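Local atomic coordinates of 5'-tyrosyl-DNA phosphodiesterase (Caenorhabditis elegans, PDB entry 4FVA), a protein that belongs to the endonuclease/exonuclease/phosphatase family of the DNase I-like clan and binds a magnesium ion. Residues A[119-124]-A[158-163]; A[27-32]-A[54-59]. One frame throughout, in Å; residues are numbered along the deposited sequence.

In the fold
Both contacts belong to one DNase I-like domain. They sit on opposite sides of the chain's centre, with their own centres about 28 Å apart and their nearest atoms about 12 Å apart. Both segments of interaction 2 come earlier in the chain than those of interaction 1. Interaction 1 pairs two parallel strands inside the domain, and its centre lies about 11 Å from the centre of the chain. Interaction 2 is a surface contact between the start of helix 29-43 and the loop after strand 47-53, its centre about 19 Å from that of the chain. It is close to the magnesium ion held by Asp-22 and Glu-52: the side chain of Val-54 is about 8 Å from the metal.

Interaction 1 (A[119-124]-A[158-163]); sequences KVFLLN and ALVFFG
Strands 119-124 and 159-163 run parallel in direct register, their axes 4.7 Å apart at an angle of 9°, and five backbone hydrogen bonds join them. Lys-119 O, Phe-121 O and Leu-123 O accept from the N-H groups of Leu-159, Phe-161 and Gly-163. Phe-121 N and Leu-123 N donate back to Leu-159 O and Phe-161 O. The Phe-161 N to Phe-121 O bond is 2.9 Å long. CA-H...O contacts fill in between, such as Val-120 CA to Leu-159 O at 3.3 Å.

On one face Leu-122 and Phe-161 run alongside each other in the same direction. Leu-122 CD2 meets ring atom CD2 of Phe-161 at 3.8 Å, at the ring edge. Val-120 CG1 reaches the same edge from farther off. Phe-254 meets the Phe-161 ring with its plane turned by about 50°.

The two strands and helix 134-154 between them form a beta-alpha-beta unit. The helix covers the face that carries Phe-121, Leu-123, Val-160 and Phe-162: Ile-151 touches Phe-121 and Val-160, and Val-148 touches Phe-162. On this face Leu-123 CD1 comes within 3.8 Å of Val-160 CG1. With CG of Phe-162 anti to its backbone N (chi1 163°), the ring has Leu-123 CB at its edge, in plane, 3.8 Å from Phe-162 CD1. Ala-158 CB lies at the edge of the Phe-121 ring and also packs 3.9 Å from Lys-119 CB. The lysine chain then leads away, and its NZ forms a salt bridge with Glu-112. Buried Asn-124 accepts through OD1 from Gln-51 NE2 and donates through ND2 to Leu-50 O, tying this strand to strand 47-53 of the other sheet.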
loop_
_atom_site.group_PDB
_atom_site.type_symbol
_atom_site.label_atom_id
_atom_site.label_comp_id
_atom_site.label_asym_id
_atom_site.label_seq_id
_atom_site.Cartn_x
_atom_site.Cartn_y
_atom_site.Cartn_z
ATOM N N LYS A 119 3.600 16.537 10.742
ATOM C CA LYS A 119 2.703 16.564 9.596
ATOM C C LYS A 119 2.949 15.314 8.770
ATOM O O LYS A 119 4.103 14.953 8.522
ATOM C CB LYS A 119 2.954 17.814 8.756
ATOM C CG LYS A 119 1.917 18.066 7.691
ATOM C CD LYS A 119 0.636 18.649 8.302
ATOM C CE LYS A 119 -0.376 19.044 7.236
ATOM N NZ LYS A 119 -1.570 19.700 7.832
ATOM N N VAL A 120 1.874 14.636 8.364
ATOM C CA VAL A 120 2.003 13.397 7.599
ATOM C C VAL A 120 1.051 13.389 6.419
ATOM O O VAL A 120 -0.134 13.663 6.590
ATOM C CB VAL A 120 1.699 12.156 8.464
ATOM C CG1 VAL A 120 1.898 10.897 7.645
ATOM C CG2 VAL A 120 2.578 12.136 9.699
ATOM N N PHE A 121 1.573 13.100 5.229
ATOM C CA PHE A 121 0.747 12.880 4.038
ATOM C C PHE A 121 0.822 11.412 3.641
ATOM O O PHE A 121 1.912 10.843 3.534
ATOM C CB PHE A 121 1.191 13.772 2.868
ATOM C CG PHE A 121 0.882 15.237 3.066
ATOM C CD1 PHE A 121 1.713 16.040 3.840
ATOM C CD2 PHE A 121 -0.228 15.814 2.440
ATOM C CE1 PHE A 121 1.426 17.406 4.020
ATOM C CE2 PHE A 121 -0.521 17.164 2.598
ATOM C CZ PHE A 121 0.310 17.965 3.396
ATOM N N LEU A 122 -0.343 10.805 3.431
ATOM C CA LEU A 122 -0.434 9.403 3.050
ATOM C C LEU A 122 -1.082 9.349 1.682
ATOM O O LEU A 122 -2.205 9.829 1.516
ATOM C CB LEU A 122 -1.289 8.623 4.058
ATOM C CG LEU A 122 -0.825 8.698 5.520
ATOM C CD1 LEU A 122 -1.723 7.884 6.461
ATOM C CD2 LEU A 122 0.622 8.238 5.599
ATOM N N LEU A 123 -0.380 8.769 0.712
ATOM C CA LEU A 123 -0.893 8.635 -0.647
ATOM C C LEU A 123 -0.900 7.165 -1.071
ATOM O O LEU A 123 0.155 6.546 -1.216
ATOM C CB LEU A 123 -0.056 9.465 -1.619
ATOM C CG LEU A 123 -0.007 10.982 -1.377
ATOM C CD1 LEU A 123 1.023 11.358 -0.312
ATOM C CD2 LEU A 123 0.264 11.713 -2.684
ATOM N N ASN A 124 -2.101 6.625 -1.257
ATOM C CA ASN A 124 -2.315 5.215 -1.547
ATOM C C ASN A 124 -2.970 5.066 -2.913
ATOM O O ASN A 124 -3.979 5.737 -3.208
ATOM C CB ASN A 124 -3.208 4.607 -0.448
ATOM C CG ASN A 124 -3.455 3.117 -0.629
ATOM O OD1 ASN A 124 -2.688 2.422 -1.292
ATOM N ND2 ASN A 124 -4.548 2.616 -0.031
ATOM N N ALA A 158 7.621 17.808 6.490
ATOM C CA ALA A 158 6.578 16.782 6.620
ATOM C C ALA A 158 7.068 15.380 6.271
ATOM O O ALA A 158 8.011 15.209 5.490
ATOM C CB ALA A 158 5.354 17.123 5.772
ATOM N N LEU A 159 6.412 14.377 6.844
ATOM C CA LEU A 159 6.616 12.994 6.406
ATOM C C LEU A 159 5.624 12.713 5.290
ATOM O O LEU A 159 4.424 12.967 5.442
ATOM C CB LEU A 159 6.343 12.020 7.548
ATOM C CG LEU A 159 7.514 11.440 8.330
ATOM C CD1 LEU A 159 7.014 10.411 9.346
ATOM C CD2 LEU A 159 8.505 10.818 7.372
ATOM N N VAL A 160 6.121 12.236 4.153
ATOM C CA VAL A 160 5.246 11.880 3.045
ATOM C C VAL A 160 5.460 10.402 2.684
ATOM O O VAL A 160 6.594 9.976 2.402
ATOM C CB VAL A 160 5.509 12.777 1.806
ATOM C CG1 VAL A 160 4.578 12.403 0.674
ATOM C CG2 VAL A 160 5.339 14.256 2.158
ATOM N N PHE A 161 4.378 9.623 2.696
ATOM C CA PHE A 161 4.436 8.220 2.266
ATOM C C PHE A 161 3.579 8.012 1.023
ATOM O O PHE A 161 2.362 8.257 1.035
ATOM C CB PHE A 161 3.970 7.267 3.383
ATOM C CG PHE A 161 4.849 7.307 4.609
ATOM C CD1 PHE A 161 6.142 6.818 4.561
ATOM C CD2 PHE A 161 4.380 7.859 5.803
ATOM C CE1 PHE A 161 6.968 6.867 5.680
ATOM C CE2 PHE A 161 5.197 7.912 6.938
ATOM C CZ PHE A 161 6.498 7.410 6.871
ATOM N N PHE A 162 4.208 7.546 -0.045
ATOM C CA PHE A 162 3.468 7.219 -1.262
ATOM C C PHE A 162 3.707 5.786 -1.714
ATOM O O PHE A 162 4.858 5.347 -1.797
ATOM C CB PHE A 162 3.842 8.155 -2.401
ATOM C CG PHE A 162 3.428 7.634 -3.738
ATOM C CD1 PHE A 162 2.086 7.611 -4.105
ATOM C CD2 PHE A 162 4.368 7.110 -4.602
ATOM C CE1 PHE A 162 1.697 7.096 -5.342
ATOM C CE2 PHE A 162 3.991 6.599 -5.841
ATOM C CZ PHE A 162 2.650 6.589 -6.206
ATOM N N GLY A 163 2.627 5.059 -2.013
ATOM C CA GLY A 163 2.765 3.713 -2.540
ATOM C C GLY A 163 1.452 2.962 -2.697
ATOM O O GLY A 163 0.376 3.561 -2.854
#

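Interaction 2 (A[27-32]-A[54-59]); sequences RSLLTR and VDRDLA
Leu-29 lays its CD2 methyl over one face of the Arg-56 guanidinium, 3.8 Å from the plane and nearer the rim than the centre. With the leucine CG anti to its backbone N (chi1 -178°), the branch is carried toward the loop, where CG lies near Asp-57 CB. The same methyl, Leu-29 CD2, lies 3.4 Å from Arg-56 O and 3.9 Å from Val-54 CG2. The arginine chain is extended from CG to NE, and its CG and CD also run close to this methyl.

Asp-57 comes up beside the leucine and crosses it obliquely. Its carboxylate lies against the first turn of helix 29-43. Asp-57 OD2 is 3.7 Å from Leu-30 CB, and the two side chains cross at about a right angle. Asp-57 OD2 is also 3.5 Å from Leu-30 N, without a direct bond. A water makes the link instead. It accepts from Leu-30 N at 3.1 Å and donates to Asp-57 OD2 at 3.2 Å. Asp-57 OD2 also forms a salt bridge of 3.6 Å with Arg-56 NE. Both charged residues occupy the central positions of the type II beta turn from Asp-55 to Leu-58. The contact thus sets the loop just beyond Glu-52 of the metal site against the N-terminal end of the helix. Arg-32, in the same first turn, donates through NH2 to the carbonyl O of Asp-22, also of the magnesium site.

No direct hydrogen bond links the two segments. Apolar packing and one bridging water join them, and the carboxylate near the helix N-terminus would probably be stabilised by the helix dipole and by Arg-56.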
loop_
_atom_site.group_PDB
_atom_site.type_symbol
_atom_site.label_atom_id
_atom_site.label_comp_id
_atom_site.label_asym_id
_atom_site.label_seq_id
_atom_site.Cartn_x
_atom_site.Cartn_y
_atom_site.Cartn_z
ATOM N N ARG A 27 -13.156 -16.796 -4.153
ATOM C CA ARG A 27 -12.870 -18.054 -3.469
ATOM C C ARG A 27 -12.372 -17.872 -2.030
ATOM O O ARG A 27 -11.347 -17.230 -1.801
ATOM C CB ARG A 27 -11.839 -18.848 -4.270
ATOM C CG ARG A 27 -12.304 -19.159 -5.700
ATOM C CD ARG A 27 -11.167 -19.608 -6.625
ATOM N NE ARG A 27 -10.153 -18.569 -6.801
ATOM C CZ ARG A 27 -9.031 -18.722 -7.499
ATOM N NH1 ARG A 27 -8.770 -19.876 -8.100
ATOM N NH2 ARG A 27 -8.171 -17.717 -7.600
ATOM N N SER A 28 -13.088 -18.450 -1.068
ATOM C CA SER A 28 -12.702 -18.373 0.345
ATOM C C SER A 28 -12.516 -16.928 0.811
ATOM O O SER A 28 -11.692 -16.652 1.690
ATOM C CB SER A 28 -11.412 -19.161 0.598
ATOM O OG SER A 28 -11.606 -20.549 0.411
ATOM N N LEU A 29 -13.271 -16.010 0.217
ATOM C CA LEU A 29 -13.111 -14.587 0.505
ATOM C C LEU A 29 -13.251 -14.239 2.001
ATOM O O LEU A 29 -12.451 -13.470 2.551
ATOM C CB LEU A 29 -14.063 -13.746 -0.348
ATOM C CG LEU A 29 -13.942 -12.231 -0.157
ATOM C CD1 LEU A 29 -12.537 -11.759 -0.537
ATOM C CD2 LEU A 29 -15.009 -11.475 -0.990
ATOM N N LEU A 30 -14.299 -14.745 2.646
ATOM C CA LEU A 30 -14.508 -14.437 4.059
ATOM C C LEU A 30 -13.362 -14.965 4.910
ATOM O O LEU A 30 -12.794 -14.238 5.722
ATOM C CB LEU A 30 -15.858 -14.966 4.567
ATOM C CG LEU A 30 -16.142 -14.657 6.052
ATOM C CD1 LEU A 30 -16.081 -13.166 6.327
ATOM C CD2 LEU A 30 -17.517 -15.164 6.447
ATOM N N THR A 31 -12.987 -16.221 4.705
ATOM C CA THR A 31 -11.888 -16.783 5.478
ATOM C C THR A 31 -10.614 -15.967 5.264
ATOM O O THR A 31 -9.860 -15.701 6.217
ATOM C CB THR A 31 -11.649 -18.264 5.115
ATOM O OG1 THR A 31 -12.805 -19.033 5.458
ATOM C CG2 THR A 31 -10.450 -18.826 5.855
ATOM N N ARG A 32 -10.376 -15.574 4.015
ATOM C CA ARG A 32 -9.182 -14.805 3.672
ATOM C C ARG A 32 -9.204 -13.407 4.308
ATOM O O ARG A 32 -8.179 -12.931 4.803
ATOM C CB ARG A 32 -8.981 -14.731 2.147
ATOM C CG ARG A 32 -8.623 -16.082 1.475
ATOM C CD ARG A 32 -8.732 -16.033 -0.066
ATOM N NE ARG A 32 -8.201 -14.777 -0.549
ATOM C CZ ARG A 32 -8.841 -13.917 -1.329
ATOM N NH1 ARG A 32 -10.039 -14.208 -1.815
ATOM N NH2 ARG A 32 -8.244 -12.774 -1.652
ATOM N N VAL A 54 -13.206 -5.005 -1.416
ATOM C CA VAL A 54 -14.571 -5.122 -1.954
ATOM C C VAL A 54 -15.620 -5.063 -0.846
ATOM O O VAL A 54 -15.306 -5.272 0.325
ATOM C CB VAL A 54 -14.752 -6.422 -2.782
ATOM C CG1 VAL A 54 -13.793 -6.450 -3.973
ATOM C CG2 VAL A 54 -14.545 -7.662 -1.894
ATOM N N ASP A 55 -16.861 -4.751 -1.209
ATOM C CA ASP A 55 -17.933 -4.643 -0.215
ATOM C C ASP A 55 -18.247 -5.994 0.409
ATOM O O ASP A 55 -18.526 -6.097 1.603
ATOM C CB ASP A 55 -19.194 -4.055 -0.844
ATOM C CG ASP A 55 -19.029 -2.601 -1.238
ATOM O OD1 ASP A 55 -18.211 -1.884 -0.619
ATOM O OD2 ASP A 55 -19.691 -2.184 -2.208
ATOM N N ARG A 56 -18.216 -7.028 -0.419
ATOM C CA ARG A 56 -18.573 -8.370 0.028
ATOM C C ARG A 56 -17.597 -8.925 1.057
ATOM O O ARG A 56 -16.380 -8.977 0.822
ATOM C CB ARG A 56 -18.664 -9.314 -1.169
ATOM C CG ARG A 56 -18.940 -10.769 -0.802
ATOM C CD ARG A 56 -18.917 -11.641 -2.052
ATOM N NE ARG A 56 -18.570 -13.025 -1.731
ATOM C CZ ARG A 56 -17.881 -13.820 -2.543
ATOM N NH1 ARG A 56 -17.476 -13.369 -3.724
ATOM N NH2 ARG A 56 -17.592 -15.060 -2.173
ATOM N N ASP A 57 -18.137 -9.365 2.190
ATOM C CA ASP A 57 -17.331 -9.979 3.237
ATOM C C ASP A 57 -16.305 -8.997 3.802
ATOM O O ASP A 57 -15.197 -9.384 4.178
ATOM C CB ASP A 57 -16.628 -11.243 2.715
ATOM C CG ASP A 57 -17.605 -12.392 2.462
ATOM O OD1 ASP A 57 -18.643 -12.437 3.149
ATOM O OD2 ASP A 57 -17.327 -13.250 1.589
ATOM N N LEU A 58 -16.688 -7.727 3.874
ATOM C CA LEU A 58 -15.791 -6.693 4.372
ATOM C C LEU A 58 -15.740 -6.672 5.911
ATOM O O LEU A 58 -14.815 -6.104 6.512
ATOM C CB LEU A 58 -16.230 -5.339 3.812
ATOM C CG LEU A 58 -15.377 -4.120 4.145
ATOM C CD1 LEU A 58 -13.983 -4.240 3.530
ATOM C CD2 LEU A 58 -16.076 -2.883 3.619
ATOM N N ALA A 59 -16.707 -7.323 6.554
ATOM C CA ALA A 59 -16.850 -7.206 8.015
ATOM C C ALA A 59 -15.552 -7.352 8.819
ATOM O O ALA A 59 -15.246 -6.508 9.666
ATOM C CB ALA A 59 -17.906 -8.202 8.535
HETATM O O HOH W 1 -16.580 -16.382 1.393
#